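Local coordinates for protein cytochrome P450 CYP260B1 (Sorangium cellulosum, PDB 5HIW) that belongs to the cytochrome P450 family and holds a haem, protoporphyrin IX containing Fe, inside a largely helical fold, at residues A[82-86]-A[206-212]; A[137-141]-A[198-203]. All coordinates share one frame. Where two conformers were deposited one is given. Residue numbers count along the deposited sequence, not the author numbering.

Contact 1: residues A[82-86]-A[206-212]; sequences RMRRL and AIVAEGL. With HEM (protoporphyrin IX containing Fe), chain B.
One turn inside helix 77-90 meets the C-terminal end of helix 199-209, closest at Leu-86 and Ala-206 (CA to CA 6.5 Å). The second helix closes in a Schellman motif: Gly-211 takes positive phi (59°), with Gly-211 N bonded to Val-208 O and Leu-212 N to Ile-207 O, both 2.8 Å. On the solvent-facing side Arg-85 and Glu-210 form a salt bridge: Arg-85 NH2 donates to Glu-210 OE1 at 2.9 Å, and Arg-85 NE more weakly to Glu-210 OE2 at 3.3 Å. Beneath it the apolar centre is Leu-86 (chi1 t, chi2 p), whose CD1 lies 3.4 Å from Ala-206 CB and whose CD2 lies 3.8 Å from Leu-212 CD1; Met-83 SD lies 4.2 Å from Leu-212 CD1. Arg-84, on what corresponds to the P450 C helix, turns to the haem, Arg-84 NH1 donating to the propionate oxygen HEM O2D at 2.8 Å; His-80, one turn earlier, also hydrogen-bonds the haem. Helix 218-229 adjoins the apolar side, Val-221 touching Leu-86 and Cys-218 touching Ile-207.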
ATOM      1  N   ARG A  82     -18.669   1.381  13.063  0.50 29.06           N
ATOM      2  CA  ARG A  82     -18.294   0.934  14.404  0.50 31.42           C
ATOM      3  C   ARG A  82     -16.841   0.368  14.424  0.50 29.99           C
ATOM      4  O   ARG A  82     -16.008   0.745  15.254  0.50 28.49           O
ATOM      5  CB  ARG A  82     -19.338  -0.118  14.889  0.50 34.39           C
ATOM      6  CG  ARG A  82     -19.137  -0.652  16.316  0.50 35.45           C
ATOM      7  CD  ARG A  82     -20.192  -1.671  16.815  0.50 35.34           C
ATOM      8  NE  ARG A  82     -21.543  -1.108  16.925  0.50 36.58           N
ATOM      9  CZ  ARG A  82     -21.943  -0.293  17.899  0.50 33.90           C
ATOM     10  NH1 ARG A  82     -21.112   0.093  18.858  0.50 32.64           N
ATOM     11  NH2 ARG A  82     -23.171   0.181  17.885  0.50 31.80           N
ATOM     12  N   MET A  83     -16.531  -0.489  13.458  1.00 30.02           N
ATOM     13  CA  MET A  83     -15.210  -1.143  13.391  1.00 28.51           C
ATOM     14  C   MET A  83     -14.187  -0.101  12.950  1.00 23.97           C
ATOM     15  O   MET A  83     -13.117  -0.033  13.480  1.00 26.00           O
ATOM     16  CB  MET A  83     -15.225  -2.329  12.452  1.00 31.90           C
ATOM     17  CG  MET A  83     -16.082  -3.473  12.969  1.00 41.99           C
ATOM     18  SD  MET A  83     -15.639  -3.965  14.641  1.00 49.62           S
ATOM     19  CE  MET A  83     -13.848  -4.063  14.487  1.00 45.06           C
ATOM     20  N   ARG A  84     -14.563   0.750  12.010  1.00 24.60           N
ATOM     21  CA  ARG A  84     -13.681   1.818  11.586  1.00 26.42           C
ATOM     22  C   ARG A  84     -13.254   2.756  12.725  1.00 28.20           C
ATOM     23  O   ARG A  84     -12.109   3.247  12.783  1.00 23.19           O
ATOM     24  CB  ARG A  84     -14.303   2.599  10.398  1.00 24.90           C
ATOM     25  CG  ARG A  84     -13.441   3.752   9.843  1.00 26.77           C
ATOM     26  CD  ARG A  84     -12.093   3.230   9.340  1.00 24.84           C
ATOM     27  NE  ARG A  84     -11.282   4.334   8.837  1.00 23.47           N
ATOM     28  CZ  ARG A  84     -10.893   4.533   7.569  1.00 22.83           C
ATOM     29  NH1 ARG A  84     -11.147   3.677   6.597  1.00 25.66           N
ATOM     30  NH2 ARG A  84     -10.164   5.597   7.307  1.00 23.48           N
ATOM     31  N   ARG A  85     -14.170   3.011  13.672  1.00 29.06           N
ATOM     32  CA  ARG A  85     -13.851   3.847  14.824  1.00 28.10           C
ATOM     33  C   ARG A  85     -12.757   3.246  15.701  1.00 25.84           C
ATOM     34  O   ARG A  85     -11.860   3.942  16.202  1.00 23.69           O
ATOM     35  CB  ARG A  85     -15.124   4.116  15.682  1.00 33.91           C
ATOM     36  CG  ARG A  85     -15.903   5.370  15.287  1.00 42.08           C
ATOM     37  CD  ARG A  85     -16.736   5.903  16.480  1.00 41.57           C
ATOM     38  NE  ARG A  85     -17.178   4.791  17.356  1.00 44.92           N
ATOM     39  CZ  ARG A  85     -18.355   4.144  17.278  1.00 45.93           C
ATOM     40  NH1 ARG A  85     -19.305   4.493  16.401  1.00 45.54           N
ATOM     41  NH2 ARG A  85     -18.601   3.147  18.126  1.00 47.44           N
ATOM     42  N   LEU A  86     -12.831   1.943  15.862  1.00 24.60           N
ATOM     43  CA  LEU A  86     -11.784   1.170  16.591  1.00 24.90           C
ATOM     44  C   LEU A  86     -10.466   1.310  15.874  1.00 21.95           C
ATOM     45  O   LEU A  86      -9.506   1.675  16.472  1.00 23.90           O
ATOM     46  CB  LEU A  86     -12.106  -0.298  16.593  1.00 25.28           C
ATOM     47  CG  LEU A  86     -11.073  -1.291  17.101  1.00 29.61           C
ATOM     48  CD1 LEU A  86     -10.768  -0.866  18.512  1.00 33.98           C
ATOM     49  CD2 LEU A  86     -11.772  -2.654  17.030  1.00 33.56           C
ATOM     50  N   ALA A 206      -8.221  -0.906  23.176  1.00 27.85           N
ATOM     51  CA  ALA A 206      -9.259  -0.282  22.392  1.00 25.64           C
ATOM     52  C   ALA A 206     -10.471  -1.158  22.119  1.00 32.62           C
ATOM     53  O   ALA A 206     -11.572  -0.648  21.876  1.00 32.49           O
ATOM     54  CB  ALA A 206      -8.722   0.164  21.038  1.00 29.36           C
ATOM     55  N   ILE A 207     -10.248  -2.469  22.022  1.00 32.63           N
ATOM     56  CA  ILE A 207     -11.369  -3.407  21.866  1.00 33.68           C
ATOM     57  C   ILE A 207     -12.309  -3.294  23.068  1.00 37.74           C
ATOM     58  O   ILE A 207     -13.542  -3.259  22.922  1.00 41.45           O
ATOM     59  CB  ILE A 207     -10.808  -4.810  21.610  1.00 33.19           C
ATOM     60  CG1 ILE A 207     -10.307  -4.831  20.136  1.00 33.30           C
ATOM     61  CG2 ILE A 207     -11.810  -5.933  21.862  1.00 36.53           C
ATOM     62  CD1 ILE A 207      -9.430  -6.008  19.822  1.00 33.50           C
ATOM     63  N   VAL A 208     -11.733  -3.216  24.253  1.00 43.71           N
ATOM     64  CA  VAL A 208     -12.537  -3.013  25.459  1.00 44.05           C
ATOM     65  C   VAL A 208     -13.286  -1.640  25.489  1.00 43.95           C
ATOM     66  O   VAL A 208     -14.484  -1.585  25.768  1.00 41.79           O
ATOM     67  CB  VAL A 208     -11.675  -3.244  26.689  1.00 41.75           C
ATOM     68  CG1 VAL A 208     -12.506  -2.957  27.909  1.00 45.37           C
ATOM     69  CG2 VAL A 208     -11.107  -4.682  26.658  1.00 40.31           C
ATOM     70  N   ALA A 209     -12.605  -0.549  25.124  1.00 47.56           N
ATOM     71  CA  ALA A 209     -13.249   0.812  25.023  1.00 44.99           C
ATOM     72  C   ALA A 209     -14.465   0.946  24.046  1.00 44.31           C
ATOM     73  O   ALA A 209     -15.292   1.858  24.178  1.00 46.29           O
ATOM     74  CB  ALA A 209     -12.194   1.900  24.738  1.00 44.29           C
ATOM     75  N   GLU A 210     -14.583   0.020  23.094  1.00 38.33           N
ATOM     76  CA  GLU A 210     -15.690  -0.046  22.185  1.00 46.76           C
ATOM     77  C   GLU A 210     -16.621  -1.202  22.581  1.00 47.56           C
ATOM     78  O   GLU A 210     -17.606  -1.491  21.872  1.00 57.23           O
ATOM     79  CB  GLU A 210     -15.137  -0.280  20.773  1.00 53.45           C
ATOM     80  CG  GLU A 210     -14.463   0.935  20.153  1.00 55.69           C
ATOM     81  CD  GLU A 210     -15.470   1.863  19.518  1.00 61.72           C
ATOM     82  OE1 GLU A 210     -16.591   1.398  19.168  1.00 64.68           O
ATOM     83  OE2 GLU A 210     -15.145   3.056  19.371  1.00 62.84           O
ATOM     84  N   GLY A 211     -16.286  -1.840  23.704  1.00 50.51           N
ATOM     85  CA  GLY A 211     -16.952  -3.021  24.256  1.00 51.85           C
ATOM     86  C   GLY A 211     -17.027  -4.308  23.437  1.00 55.81           C
ATOM     87  O   GLY A 211     -18.013  -5.058  23.520  1.00 49.71           O
ATOM     88  N   LEU A 212     -15.977  -4.587  22.668  1.00 51.45           N
ATOM     89  CA  LEU A 212     -15.974  -5.671  21.707  1.00 43.11           C
ATOM     90  C   LEU A 212     -15.205  -6.835  22.350  1.00 52.27           C
ATOM     91  O   LEU A 212     -14.690  -6.708  23.506  1.00 63.87           O
ATOM     92  CB  LEU A 212     -15.368  -5.178  20.381  1.00 48.23           C
ATOM     93  CG  LEU A 212     -15.970  -3.906  19.785  1.00 46.59           C
ATOM     94  CD1 LEU A 212     -15.115  -3.265  18.700  1.00 48.82           C
ATOM     95  CD2 LEU A 212     -17.365  -4.104  19.231  1.00 47.28           C
TER
HETATM   96  CHA HEM B 401      -7.588   0.346   2.654  1.00 15.08           C
HETATM   97  CHB HEM B 401      -3.698   1.491  -0.027  1.00 15.47           C
HETATM   98  CHC HEM B 401      -0.897   1.052   3.845  1.00 14.32           C
HETATM   99  CHD HEM B 401      -4.577  -0.982   6.140  1.00 14.41           C
HETATM  100  C1A HEM B 401      -6.811   0.760   1.610  1.00 15.35           C
HETATM  101  C2A HEM B 401      -7.270   1.095   0.308  1.00 15.83           C
HETATM  102  C3A HEM B 401      -6.180   1.456  -0.440  1.00 15.39           C
HETATM  103  C4A HEM B 401      -5.024   1.226   0.375  1.00 15.23           C
HETATM  104  CMA HEM B 401      -6.198   1.880  -1.922  1.00 15.82           C
HETATM  105  CAA HEM B 401      -8.727   1.196  -0.132  1.00 17.82           C
HETATM  106  CBA HEM B 401      -9.272  -0.206  -0.452  1.00 19.86           C
HETATM  107  CGA HEM B 401     -10.597  -0.162  -1.131  1.00 21.04           C
HETATM  108  O1A HEM B 401     -11.280   0.914  -1.125  1.00 19.09           O
HETATM  109  O2A HEM B 401     -10.940  -1.121  -1.867  1.00 20.17           O
HETATM  110  C1B HEM B 401      -2.610   1.425   0.756  1.00 15.54           C
HETATM  111  C2B HEM B 401      -1.314   1.858   0.310  1.00 15.48           C
HETATM  112  C3B HEM B 401      -0.521   1.743   1.435  1.00 16.04           C
HETATM  113  C4B HEM B 401      -1.332   1.211   2.533  1.00 14.57           C
HETATM  114  CMB HEM B 401      -0.825   2.300  -1.081  1.00 18.58           C
HETATM  115  CAB HEM B 401       0.890   2.037   1.385  1.00 16.21           C
HETATM  116  CBB HEM B 401       1.836   1.722   2.206  1.00 20.82           C
HETATM  117  C1C HEM B 401      -1.668   0.452   4.840  1.00 14.47           C
HETATM  118  C2C HEM B 401      -1.150   0.189   6.149  1.00 13.96           C
HETATM  119  C3C HEM B 401      -2.206  -0.399   6.790  1.00 15.63           C
HETATM  120  C4C HEM B 401      -3.301  -0.529   5.885  1.00 16.82           C
HETATM  121  CMC HEM B 401       0.267   0.554   6.520  1.00 13.42           C
HETATM  122  CAC HEM B 401      -2.267  -0.868   8.188  1.00 18.30           C
HETATM  123  CBC HEM B 401      -1.535  -0.290   9.128  1.00 22.02           C
HETATM  124  C1D HEM B 401      -5.685  -0.752   5.332  1.00 16.05           C
HETATM  125  C2D HEM B 401      -7.029  -1.181   5.800  1.00 16.38           C
HETATM  126  C3D HEM B 401      -7.871  -0.825   4.837  1.00 17.25           C
HETATM  127  C4D HEM B 401      -7.047  -0.158   3.817  1.00 15.92           C
HETATM  128  CMD HEM B 401      -7.376  -1.955   7.057  1.00 15.56           C
HETATM  129  CAD HEM B 401      -9.403  -0.955   4.819  1.00 16.95           C
HETATM  130  CBD HEM B 401      -9.988   0.340   5.352  1.00 18.34           C
HETATM  131  CGD HEM B 401     -11.521   0.320   5.418  1.00 20.70           C
HETATM  132  O1D HEM B 401     -12.221  -0.472   4.714  1.00 20.18           O
HETATM  133  O2D HEM B 401     -12.146   1.127   6.185  1.00 21.84           O
HETATM  134  NA  HEM B 401      -5.404   0.876   1.624  1.00 14.70           N
HETATM  135  NB  HEM B 401      -2.584   1.186   2.088  1.00 15.11           N
HETATM  136  NC  HEM B 401      -2.935   0.093   4.702  1.00 14.26           N
HETATM  137  ND  HEM B 401      -5.743  -0.156   4.116  1.00 14.83           N
HETATM  138 FE   HEM B 401      -4.210   0.530   3.142  1.00 15.68          FE
HETATM  139  O   HOH W   1      -3.869  -1.592   2.335  1.00 18.48           O

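Contact 2: residues A[137-141]-A[198-203]; sequences SALFG and TLLGEI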
ATOM      1  N   SER A 137       6.763  -7.139  13.096  1.00 18.44           N
ATOM      2  CA  SER A 137       6.990  -7.988  14.292  1.00 18.22           C
ATOM      3  C   SER A 137       7.112  -7.126  15.545  1.00 19.71           C
ATOM      4  O   SER A 137       6.517  -7.470  16.556  1.00 20.97           O
ATOM      5  CB  SER A 137       8.217  -8.895  14.131  1.00 21.65           C
ATOM      6  OG  SER A 137       7.808  -9.939  13.218  1.00 17.98           O
ATOM      7  N   ALA A 138       7.821  -6.028  15.453  1.00 17.11           N
ATOM      8  CA  ALA A 138       8.000  -5.135  16.626  1.00 20.37           C
ATOM      9  C   ALA A 138       6.737  -4.468  17.083  1.00 22.73           C
ATOM     10  O   ALA A 138       6.506  -4.345  18.299  1.00 20.84           O
ATOM     11  CB  ALA A 138       9.018  -4.126  16.380  1.00 20.37           C
ATOM     12  N   LEU A 139       5.940  -3.987  16.139  1.00 21.13           N
ATOM     13  CA  LEU A 139       4.604  -3.444  16.474  1.00 20.60           C
ATOM     14  C   LEU A 139       3.710  -4.427  17.176  1.00 21.63           C
ATOM     15  O   LEU A 139       2.925  -4.015  18.019  1.00 18.91           O
ATOM     16  CB  LEU A 139       3.832  -2.915  15.274  1.00 20.22           C
ATOM     17  CG  LEU A 139       4.358  -1.627  14.646  1.00 20.22           C
ATOM     18  CD1 LEU A 139       3.587  -1.294  13.358  1.00 19.67           C
ATOM     19  CD2 LEU A 139       4.252  -0.402  15.552  1.00 22.78           C
ATOM     20  N   PHE A 140       3.739  -5.703  16.771  1.00 18.34           N
ATOM     21  CA  PHE A 140       2.772  -6.619  17.250  1.00 19.86           C
ATOM     22  C   PHE A 140       3.281  -7.690  18.240  1.00 20.64           C
ATOM     23  O   PHE A 140       2.514  -8.609  18.558  1.00 24.79           O
ATOM     24  CB  PHE A 140       1.970  -7.229  16.101  1.00 20.63           C
ATOM     25  CG  PHE A 140       1.267  -6.207  15.210  1.00 19.91           C
ATOM     26  CD1 PHE A 140       0.236  -5.390  15.727  1.00 20.06           C
ATOM     27  CD2 PHE A 140       1.621  -6.038  13.869  1.00 18.56           C
ATOM     28  CE1 PHE A 140      -0.406  -4.456  14.903  1.00 21.16           C
ATOM     29  CE2 PHE A 140       1.029  -5.106  13.072  1.00 18.38           C
ATOM     30  CZ  PHE A 140      -0.031  -4.324  13.569  1.00 19.31           C
ATOM     31  N   GLY A 141       4.482  -7.506  18.751  1.00 21.10           N
ATOM     32  CA  GLY A 141       5.045  -8.322  19.855  1.00 24.32           C
ATOM     33  C   GLY A 141       5.411  -9.703  19.331  1.00 27.96           C
ATOM     34  O   GLY A 141       5.484 -10.638  20.100  1.00 25.05           O
ATOM     35  N   THR A 198       3.039  -2.455  23.294  1.00 29.19           N
ATOM     36  CA  THR A 198       3.083  -2.560  21.836  1.00 27.42           C
ATOM     37  C   THR A 198       1.813  -2.083  21.251  1.00 27.33           C
ATOM     38  O   THR A 198       0.802  -1.863  21.966  1.00 29.85           O
ATOM     39  CB  THR A 198       3.264  -4.024  21.423  1.00 27.13           C
ATOM     40  OG1 THR A 198       2.050  -4.713  21.748  1.00 26.13           O
ATOM     41  CG2 THR A 198       4.523  -4.631  22.041  1.00 26.28           C
ATOM     42  N   LEU A 199       1.777  -1.982  19.914  1.00 20.83           N
ATOM     43  CA  LEU A 199       0.563  -1.605  19.289  1.00 25.01           C
ATOM     44  C   LEU A 199      -0.494  -2.695  19.536  1.00 28.71           C
ATOM     45  O   LEU A 199      -1.675  -2.372  19.702  1.00 23.07           O
ATOM     46  CB  LEU A 199       0.742  -1.386  17.781  1.00 25.95           C
ATOM     47  CG  LEU A 199      -0.482  -0.925  16.992  1.00 30.12           C
ATOM     48  CD1 LEU A 199      -1.043   0.424  17.525  1.00 33.28           C
ATOM     49  CD2 LEU A 199      -0.087  -0.849  15.530  1.00 33.43           C
ATOM     50  N   LEU A 200      -0.069  -3.972  19.603  1.00 25.61           N
ATOM     51  CA  LEU A 200      -1.062  -5.047  19.774  1.00 25.38           C
ATOM     52  C   LEU A 200      -1.620  -4.765  21.144  1.00 26.11           C
ATOM     53  O   LEU A 200      -2.818  -4.918  21.390  1.00 30.09           O
ATOM     54  CB  LEU A 200      -0.459  -6.473  19.665  1.00 26.03           C
ATOM     55  CG  LEU A 200      -1.514  -7.539  19.973  1.00 26.34           C
ATOM     56  CD1 LEU A 200      -1.160  -8.843  19.247  1.00 26.33           C
ATOM     57  CD2 LEU A 200      -1.582  -7.792  21.489  1.00 28.32           C
ATOM     58  N   GLY A 201      -0.788  -4.332  22.046  1.00 25.22           N
ATOM     59  CA  GLY A 201      -1.333  -3.850  23.367  1.00 29.82           C
ATOM     60  C   GLY A 201      -2.374  -2.721  23.383  1.00 32.07           C
ATOM     61  O   GLY A 201      -3.381  -2.818  24.102  1.00 32.45           O
ATOM     62  N   GLU A 202      -2.169  -1.661  22.599  1.00 29.71           N
ATOM     63  CA  GLU A 202      -3.163  -0.590  22.439  1.00 28.91           C
ATOM     64  C   GLU A 202      -4.436  -1.181  21.813  1.00 25.79           C
ATOM     65  O   GLU A 202      -5.548  -0.729  22.095  1.00 26.37           O
ATOM     66  CB  GLU A 202      -2.712   0.519  21.443  1.00 30.91           C
ATOM     67  CG  GLU A 202      -1.477   1.354  21.817  1.00 37.13           C
ATOM     68  CD  GLU A 202      -1.822   2.646  22.525  1.00 34.56           C
ATOM     69  OE1 GLU A 202      -3.027   3.012  22.492  1.00 32.81           O
ATOM     70  OE2 GLU A 202      -0.879   3.281  23.050  1.00 35.72           O
ATOM     71  N   ILE A 203      -4.307  -2.160  20.934  1.00 21.93           N
ATOM     72  CA  ILE A 203      -5.512  -2.687  20.260  1.00 20.50           C
ATOM     73  C   ILE A 203      -6.353  -3.459  21.294  1.00 24.88           C
ATOM     74  O   ILE A 203      -7.590  -3.329  21.355  1.00 22.20           O
ATOM     75  CB  ILE A 203      -5.141  -3.620  19.090  1.00 21.16           C
ATOM     76  CG1 ILE A 203      -4.733  -2.823  17.871  1.00 27.20           C
ATOM     77  CG2 ILE A 203      -6.298  -4.457  18.670  1.00 22.32           C
ATOM     78  CD1 ILE A 203      -3.759  -3.577  16.976  1.00 28.05           C
TER
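Thr-198 is the N-cap of helix 199-209, its OG1 (chi1 p) accepting from Gly-201 N at 2.9 Å. Here the end of helix 130-140 meets the start of helix 199-209, probably the E and H helices of the cytochrome P450 fold: Leu-139 O accepts two weak hydrogen bonds, from Leu-199 N at 3.0 Å and from Leu-200 N at 3.4 Å. Gly-141 leaves helix 130-140 with positive phi (73°), so the chain turns off beside the cap; Gly-141 CA is 4.3 Å from Thr-198 CG2. Beside these bonds Leu-139 CB lies 4.3 Å from Leu-199 CB, with Tyr-99 and Val-95 of helix 93-113 touching the two leucines respectively. Leu-200 meets helix 167-191 through Leu-184 and Ile-187. The CA-to-CB bond of Phe-140 points away from 198-203, yet the ring, with chi1 m, reaches back along helix 199-209: Phe-140 CD1 is 4.1 Å from Leu-200 CB and Phe-140 CE1 3.7 Å from Leu-199 CD2. The nearest atoms of the Phe-140 side chain and the haem are about 6 Å apart. Ile-203 CD1 sits at the ring edge, 4.0 Å from Phe-140 CE1.

How the contacts relate
Helix 199-209 is common to both contacts: contact 2 holds its N-terminal end and contact 1 its C-terminal end, with centres about 16 Å apart. Contact 2 is buried, and its polar ties across the segments are two weak backbone bonds to one carbonyl, surrounded by leucine, isoleucine and phenylalanine. Contact 1 is only partly buried, so a charged pair at the surface borders an apolar patch. Helix 218-229 packs against both, and Val-221 touches a side chain of each. The haem is approached differently too: contact 1 supplies a direct hydrogen bond through Arg-84, whereas contact 2 brings an aromatic side chain near it.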